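Local coordinates for DUF4785 domain-containing protein (Legionella pneumophila subsp. pneumophila, PDB 4KH9) that is of unknown function but binds calcium and is built of three domains, the central and C-terminal ones related to the E-set immunoglobulin-like families, at residues V166-L171 and D177-T182; A199-V202 and V208-L211; T214-K217 and F221-T224. All blocks are in the same frame, centred on the assembly; numbering follows the deposited sequence.

Interaction 1 of 3, residues V166-L171 and D177-T182; sequences VETDSL and DKLKAT
Glu167 and Thr182 form the hydrogen-bonded pair of this antiparallel strand contact. Thr182 N reaches Glu167 O at 3.0 Å, with an angle of 164° at the hydrogen. The return bond, from Glu167 N to Thr182 O, is 3.1 Å long and more bent. The next pair, Thr168 with Ala181, is non-hydrogen-bonded. Here the CA atoms are nearer each other, and CA-H...O contacts run from Thr168 CA to Lys180 O and from Ala181 CA to Glu167 O.

One step further on, segment 166-171 leaves the strand and a side chain takes over. Asp169 N still gives a bond of 2.9 Å to Lys180 O. Lys180 N, however, is received by Asp169 OD1 at 3.1 Å. The carboxylate thus stands in for a backbone carbonyl. It is met from above its plane, and the bond is nearly straight at 165°. The first torsion of Asp169 (chi1 58°) sets CG between its own N and carbonyl carbon, which turns the group back to the partner strand. Tyr173 OH is a second hydrogen-bond partner of OD1, so two donors hold this oxygen. The other oxygen, OD2, lies 3.8 Å from Lys180 CB.

Apolar contact is slight. Thr168 CG2 meets both methyls of Leu179, with CD2 at 4.0 Å. Thr168 OG1 turns elsewhere: it donates to Ser170 O at 2.7 Å within its own segment and also bonds Asn42.

The two strands lie side by side in the large mixed sheet, between strands 44-46 and 220-226. Val166 pairs with Arg44 on one flank, and Leu179 and Ala181 pair with Ala225 and Gly223 on the other. Thr168 and Ala181 face Leu240 of strand 238-248, while Leu179 packs on Phe261 of strand 251-264.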
loop_
_atom_site.group_PDB
_atom_site.type_symbol
_atom_site.label_atom_id
_atom_site.label_comp_id
_atom_site.label_asym_id
_atom_site.label_seq_id
_atom_site.Cartn_x
_atom_site.Cartn_y
_atom_site.Cartn_z
ATOM N N VAL A 166 0.940 -10.831 -5.138
ATOM C CA VAL A 166 0.768 -10.596 -3.702
ATOM C C VAL A 166 -0.573 -9.919 -3.463
ATOM O O VAL A 166 -1.050 -9.162 -4.320
ATOM C CB VAL A 166 1.918 -9.761 -3.081
ATOM C CG1 VAL A 166 3.266 -10.432 -3.294
ATOM C CG2 VAL A 166 1.928 -8.319 -3.603
ATOM N N GLU A 167 -1.176 -10.175 -2.310
ATOM C CA GLU A 167 -2.428 -9.514 -1.881
ATOM C C GLU A 167 -2.668 -9.734 -0.389
ATOM O O GLU A 167 -2.156 -10.693 0.163
ATOM C CB GLU A 167 -3.661 -9.982 -2.678
ATOM C CG GLU A 167 -3.967 -11.458 -2.591
ATOM C CD GLU A 167 -5.297 -11.862 -3.197
ATOM O OE1 GLU A 167 -6.347 -11.363 -2.729
ATOM O OE2 GLU A 167 -5.290 -12.704 -4.123
ATOM N N THR A 168 -3.472 -8.863 0.250
ATOM C CA THR A 168 -3.850 -9.046 1.659
ATOM C C THR A 168 -5.368 -9.354 1.684
ATOM O O THR A 168 -6.048 -9.102 0.689
ATOM C CB THR A 168 -3.435 -7.870 2.533
ATOM O OG1 THR A 168 -4.077 -6.685 2.097
ATOM C CG2 THR A 168 -1.925 -7.652 2.545
ATOM N N ASP A 169 -5.873 -9.963 2.759
ATOM C CA ASP A 169 -7.291 -10.384 2.827
ATOM C C ASP A 169 -8.252 -9.183 2.952
ATOM O O ASP A 169 -9.462 -9.351 2.802
ATOM C CB ASP A 169 -7.525 -11.366 3.984
ATOM C CG ASP A 169 -7.159 -10.907 5.393
ATOM O OD1 ASP A 169 -6.261 -10.057 5.533
ATOM O OD2 ASP A 169 -7.648 -11.518 6.348
ATOM N N SER A 170 -7.716 -7.983 3.220
ATOM C CA SER A 170 -8.495 -6.753 3.355
ATOM C C SER A 170 -7.658 -5.577 2.907
ATOM O O SER A 170 -6.424 -5.682 2.817
ATOM C CB SER A 170 -8.971 -6.575 4.798
ATOM O OG SER A 170 -9.645 -5.345 4.989
ATOM N N LEU A 171 -8.342 -4.457 2.582
ATOM C CA LEU A 171 -7.715 -3.196 2.161
ATOM C C LEU A 171 -7.465 -2.332 3.345
ATOM O O LEU A 171 -6.596 -1.453 3.303
ATOM C CB LEU A 171 -8.625 -2.434 1.170
ATOM C CG LEU A 171 -8.812 -2.981 -0.236
ATOM C CD1 LEU A 171 -9.843 -2.161 -0.959
ATOM C CD2 LEU A 171 -7.560 -2.864 -1.028
ATOM N N ASP A 177 -6.111 -6.297 14.566
ATOM C CA ASP A 177 -6.517 -7.228 13.520
ATOM C C ASP A 177 -5.366 -8.135 13.103
ATOM O O ASP A 177 -4.203 -7.720 13.136
ATOM C CB ASP A 177 -7.014 -6.480 12.277
ATOM C CG ASP A 177 -8.378 -5.818 12.414
ATOM O OD1 ASP A 177 -9.059 -6.063 13.432
ATOM O OD2 ASP A 177 -8.758 -5.056 11.499
ATOM N N LYS A 178 -5.697 -9.329 12.655
ATOM C CA LYS A 178 -4.740 -10.239 12.061
ATOM C C LYS A 178 -4.782 -10.040 10.553
ATOM O O LYS A 178 -5.855 -10.125 9.936
ATOM C CB LYS A 178 -5.027 -11.688 12.444
ATOM C CG LYS A 178 -3.965 -12.677 11.892
ATOM C CD LYS A 178 -3.708 -13.863 12.839
ATOM C CE LYS A 178 -4.908 -14.782 12.978
ATOM N NZ LYS A 178 -4.604 -15.995 13.777
ATOM N N LEU A 179 -3.634 -9.734 9.971
ATOM C CA LEU A 179 -3.497 -9.585 8.531
ATOM C C LEU A 179 -3.110 -10.936 7.944
ATOM O O LEU A 179 -2.236 -11.595 8.495
ATOM C CB LEU A 179 -2.429 -8.513 8.203
ATOM C CG LEU A 179 -2.159 -8.227 6.707
ATOM C CD1 LEU A 179 -1.732 -6.815 6.516
ATOM C CD2 LEU A 179 -1.043 -9.107 6.177
ATOM N N LYS A 180 -3.714 -11.316 6.819
ATOM C CA LYS A 180 -3.333 -12.514 6.089
ATOM C C LYS A 180 -2.919 -12.102 4.657
ATOM O O LYS A 180 -3.643 -11.369 3.990
ATOM C CB LYS A 180 -4.453 -13.545 6.090
ATOM C CG LYS A 180 -4.063 -14.887 5.493
ATOM C CD LYS A 180 -5.313 -15.766 5.400
ATOM C CE LYS A 180 -5.019 -17.096 4.776
ATOM N NZ LYS A 180 -6.265 -17.854 4.471
ATOM N N ALA A 181 -1.725 -12.525 4.216
ATOM C CA ALA A 181 -1.235 -12.242 2.874
ATOM C C ALA A 181 -1.066 -13.531 2.083
ATOM O O ALA A 181 -0.834 -14.596 2.664
ATOM C CB ALA A 181 0.089 -11.499 2.939
ATOM N N THR A 182 -1.258 -13.449 0.781
ATOM C CA THR A 182 -1.032 -14.568 -0.135
ATOM C C THR A 182 0.044 -14.118 -1.086
ATOM O O THR A 182 -0.051 -13.012 -1.611
ATOM C CB THR A 182 -2.316 -15.002 -0.836
ATOM O OG1 THR A 182 -3.356 -15.084 0.146
ATOM C CG2 THR A 182 -2.145 -16.344 -1.572
#

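Interaction 2 of 3, residues A199-V202 and V208-L211; sequences ARLV and VISL
Leu201 and Ile209 face each other as a hydrogen-bonded antiparallel pair, and each satisfies both backbone polar atoms of the other. Leu201 N gives a short bond of 2.7 Å to Ile209 O. Ile209 N returns one of 2.9 Å to Leu201 O, lying in the carbonyl plane. A third bond runs from Leu211 N to Ala199 O at 3.1 Å. It is straight at the hydrogen (166°), but the donor stands above the plane of the carbonyl. Beyond it a water links the two backbones, accepting from Ala199 N and donating to Leu211 O. It bridges two backbone atoms that do not bond each other directly.

Arg200 has its polar partner outside the pair of strands. Its NE forms a salt bridge with Glu241 OE1 of strand 238-248. The extended chain passes Val208 on the way: Arg200 CD is 3.8 Å from Val208 CG1. The guanidinium NH1 comes obliquely to Val208 CG2, also at 3.8 Å.

The other face is apolar. Leu211 CD2 lies 4.1 Å from Leu201 CG, and the two side chains cross at about a right angle. Leu211 CD1 reaches Ala199 CB at 3.9 Å. Leu179, Ala181, Ala225 and Leu240 pack round Leu211 and help bury it.

Strands 196-202 and 208-217 form a beta hairpin. One face carries Leu201, Ile209 and Leu211 toward the interior, and the other mixes Arg200 and Ser210 with two valines. A hairpin with one face turned to the interior is consistent with the beta-sandwich fold of E-set domains.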
loop_
_atom_site.group_PDB
_atom_site.type_symbol
_atom_site.label_atom_id
_atom_site.label_comp_id
_atom_site.label_asym_id
_atom_site.label_seq_id
_atom_site.Cartn_x
_atom_site.Cartn_y
_atom_site.Cartn_z
ATOM N N ALA A 199 8.966 -11.818 3.898
ATOM C CA ALA A 199 7.865 -10.846 3.777
ATOM C C ALA A 199 7.696 -10.076 5.082
ATOM O O ALA A 199 7.916 -10.619 6.168
ATOM C CB ALA A 199 6.563 -11.552 3.387
ATOM N N ARG A 200 7.338 -8.798 4.974
ATOM C CA ARG A 200 7.145 -7.950 6.141
ATOM C C ARG A 200 6.173 -6.861 5.821
ATOM O O ARG A 200 5.869 -6.616 4.668
ATOM C CB ARG A 200 8.497 -7.347 6.607
ATOM C CG ARG A 200 9.124 -6.415 5.535
ATOM C CD ARG A 200 10.413 -5.817 6.044
ATOM N NE ARG A 200 10.940 -4.797 5.133
ATOM C CZ ARG A 200 11.987 -4.025 5.409
ATOM N NH1 ARG A 200 12.628 -4.152 6.566
ATOM N NH2 ARG A 200 12.402 -3.120 4.531
ATOM N N LEU A 201 5.747 -6.156 6.852
ATOM C CA LEU A 201 4.837 -5.005 6.753
ATOM C C LEU A 201 5.618 -3.787 7.151
ATOM O O LEU A 201 6.294 -3.820 8.180
ATOM C CB LEU A 201 3.596 -5.209 7.661
ATOM C CG LEU A 201 2.871 -6.550 7.475
ATOM C CD1 LEU A 201 1.712 -6.703 8.499
ATOM C CD2 LEU A 201 2.352 -6.698 6.030
ATOM N N VAL A 202 5.555 -2.723 6.335
ATOM C CA VAL A 202 6.290 -1.477 6.597
ATOM C C VAL A 202 5.278 -0.339 6.743
ATOM O O VAL A 202 4.461 -0.085 5.860
ATOM C CB VAL A 202 7.365 -1.178 5.495
ATOM C CG1 VAL A 202 8.193 0.053 5.871
ATOM C CG2 VAL A 202 8.304 -2.375 5.294
ATOM N N VAL A 208 8.410 -1.814 11.394
ATOM C CA VAL A 208 8.336 -3.080 10.676
ATOM C C VAL A 208 7.629 -4.152 11.502
ATOM O O VAL A 208 7.911 -4.332 12.685
ATOM C CB VAL A 208 9.769 -3.554 10.262
ATOM C CG1 VAL A 208 9.769 -4.990 9.723
ATOM C CG2 VAL A 208 10.388 -2.604 9.234
ATOM N N ILE A 209 6.727 -4.888 10.848
ATOM C CA ILE A 209 6.077 -6.050 11.443
ATOM C C ILE A 209 6.408 -7.203 10.480
ATOM O O ILE A 209 6.005 -7.167 9.335
ATOM C CB ILE A 209 4.553 -5.860 11.731
ATOM C CG1 ILE A 209 4.300 -4.743 12.774
ATOM C CG2 ILE A 209 3.919 -7.190 12.194
ATOM C CD1 ILE A 209 2.851 -4.247 12.865
ATOM N N SER A 210 7.203 -8.179 10.918
ATOM C CA SER A 210 7.564 -9.333 10.093
ATOM C C SER A 210 6.349 -10.280 9.925
ATOM O O SER A 210 5.477 -10.312 10.790
ATOM C CB SER A 210 8.739 -10.077 10.723
ATOM O OG SER A 210 9.863 -9.212 10.823
ATOM N N LEU A 211 6.217 -10.926 8.765
ATOM C CA LEU A 211 5.101 -11.857 8.565
ATOM C C LEU A 211 5.547 -13.229 8.863
ATOM O O LEU A 211 6.647 -13.586 8.442
ATOM C CB LEU A 211 4.562 -11.850 7.122
ATOM C CG LEU A 211 3.644 -10.814 6.582
ATOM C CD1 LEU A 211 3.154 -11.310 5.218
ATOM C CD2 LEU A 211 2.404 -10.615 7.448
HETATM O O HOH W 1 9.055 -13.500 6.421
#

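Interaction 3 of 3, residues T214-K217 and F221-T224; sequences TKLK and FEGT
Thr214 and Glu222 are joined by two backbone hydrogen bonds. Thr214 N donates to Glu222 O and Glu222 N to Thr214 O, each at 2.9 Å. Both are close to straight at the hydrogen. Water 2 lies at the side of this pair, 2.7 Å from Thr214 OG1. It also gives a weak bond to Glu222 O.

The main side-chain contact is between Lys215 and Phe221, the neighbouring non-hydrogen-bonded pair. Lys215 lies over one face of the Phe221 ring. Its CA makes a CH-pi contact, 4.0 Å from the ring centroid and 21° off the normal. The chain follows the CE2-CZ side of the ring, with Lys215 CG 3.7 Å from Phe221 CZ. CG anti to the backbone N (chi1 -166°) and a straight chain beyond it carry NZ past the ring. There NZ salt-bridges Asp193 OD1 and bonds Val194 O and Asn195 OD1.

On the opposite face of the sheet Leu216 reaches toward Glu222. Its CD1 lies 3.6 Å from Glu222 OE1, a plain van der Waals touch. Glu222 OE2 is salt-bridged to Lys180.

The two strands form a beta hairpin. Near the turn two residues, Leu216 and Lys217, stand opposite the single Val220, which makes a classic beta bulge. Strand 220-226 continues the sheet to strand 178-186, where Phe221 pairs with Ile183.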
loop_
_atom_site.group_PDB
_atom_site.type_symbol
_atom_site.label_atom_id
_atom_site.label_comp_id
_atom_site.label_asym_id
_atom_site.label_seq_id
_atom_site.Cartn_x
_atom_site.Cartn_y
_atom_site.Cartn_z
ATOM N N THR A 214 3.816 -19.634 5.973
ATOM C CA THR A 214 3.532 -21.061 5.833
ATOM C C THR A 214 3.447 -21.358 4.373
ATOM O O THR A 214 2.837 -20.609 3.647
ATOM C CB THR A 214 2.242 -21.520 6.590
ATOM O OG1 THR A 214 1.144 -20.730 6.145
ATOM C CG2 THR A 214 2.353 -21.409 8.098
ATOM N N LYS A 215 4.057 -22.452 3.941
ATOM C CA LYS A 215 4.026 -22.935 2.576
ATOM C C LYS A 215 2.684 -23.629 2.330
ATOM O O LYS A 215 2.344 -24.595 3.031
ATOM C CB LYS A 215 5.216 -23.884 2.337
ATOM C CG LYS A 215 5.459 -24.167 0.856
ATOM C CD LYS A 215 6.820 -24.762 0.636
ATOM C CE LYS A 215 7.005 -25.168 -0.809
ATOM N NZ LYS A 215 8.401 -25.643 -1.065
ATOM N N LEU A 216 1.911 -23.140 1.359
ATOM C CA LEU A 216 0.592 -23.719 1.045
ATOM C C LEU A 216 0.709 -24.720 -0.128
ATOM O O LEU A 216 0.109 -25.795 -0.087
ATOM C CB LEU A 216 -0.416 -22.604 0.737
ATOM C CG LEU A 216 -1.867 -23.020 0.459
ATOM C CD1 LEU A 216 -2.598 -23.422 1.751
ATOM C CD2 LEU A 216 -2.635 -21.906 -0.240
ATOM N N LYS A 217 1.494 -24.354 -1.151
ATOM C CA LYS A 217 1.798 -25.111 -2.374
ATOM C C LYS A 217 3.265 -24.947 -2.686
ATOM O O LYS A 217 3.912 -24.111 -2.067
ATOM C CB LYS A 217 0.944 -24.610 -3.570
ATOM C CG LYS A 217 -0.555 -24.852 -3.456
ATOM C CD LYS A 217 -1.346 -24.257 -4.632
ATOM C CE LYS A 217 -0.937 -24.714 -6.033
ATOM N NZ LYS A 217 -0.960 -26.193 -6.206
ATOM N N PHE A 221 2.603 -19.239 -0.841
ATOM C CA PHE A 221 2.831 -19.000 0.581
ATOM C C PHE A 221 1.746 -18.127 1.147
ATOM O O PHE A 221 1.275 -17.210 0.478
ATOM C CB PHE A 221 4.201 -18.325 0.831
ATOM C CG PHE A 221 5.360 -19.298 0.852
ATOM C CD1 PHE A 221 5.865 -19.834 -0.331
ATOM C CD2 PHE A 221 5.934 -19.691 2.049
ATOM C CE1 PHE A 221 6.921 -20.756 -0.306
ATOM C CE2 PHE A 221 7.003 -20.589 2.070
ATOM C CZ PHE A 221 7.482 -21.123 0.894
ATOM N N GLU A 222 1.395 -18.383 2.414
ATOM C CA GLU A 222 0.498 -17.518 3.174
ATOM C C GLU A 222 1.281 -16.906 4.306
ATOM O O GLU A 222 2.154 -17.559 4.864
ATOM C CB GLU A 222 -0.721 -18.287 3.693
ATOM C CG GLU A 222 -1.709 -18.665 2.602
ATOM C CD GLU A 222 -2.882 -19.498 3.081
ATOM O OE1 GLU A 222 -2.648 -20.492 3.808
ATOM O OE2 GLU A 222 -4.026 -19.196 2.671
ATOM N N GLY A 223 0.995 -15.655 4.628
ATOM C CA GLY A 223 1.675 -14.977 5.717
ATOM C C GLY A 223 0.689 -14.312 6.655
ATOM O O GLY A 223 -0.319 -13.784 6.202
ATOM N N THR A 224 0.950 -14.354 7.965
ATOM C CA THR A 224 0.108 -13.664 8.937
ATOM C C THR A 224 0.953 -12.825 9.875
ATOM O O THR A 224 2.125 -13.132 10.097
ATOM C CB THR A 224 -0.785 -14.614 9.777
ATOM O OG1 THR A 224 0.027 -15.429 10.621
ATOM C CG2 THR A 224 -1.716 -15.462 8.943
HETATM O O HOH W 2 0.255 -18.571 7.497
#

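All three contacts join neighbouring antiparallel strands of one sheet in the central domain. Interactions 2 and 3 share strand 208-217. Interaction 1 borders interaction 3, since strands 178-186 and 220-226 are neighbours, joined by backbone pairing and a salt bridge. Interaction 3 is a surface contact, where a lysine chain covers an aromatic ring. Interactions 1 and 2 are partly buried and meet inside the domain, where Leu179 touches Leu201 and Leu211, and Ala181 touches Leu211. Their edges differ: a carboxylate replaces a backbone acceptor in interaction 1, and a water bridges the strands in interaction 2. Interaction 3 instead ends near a bulge.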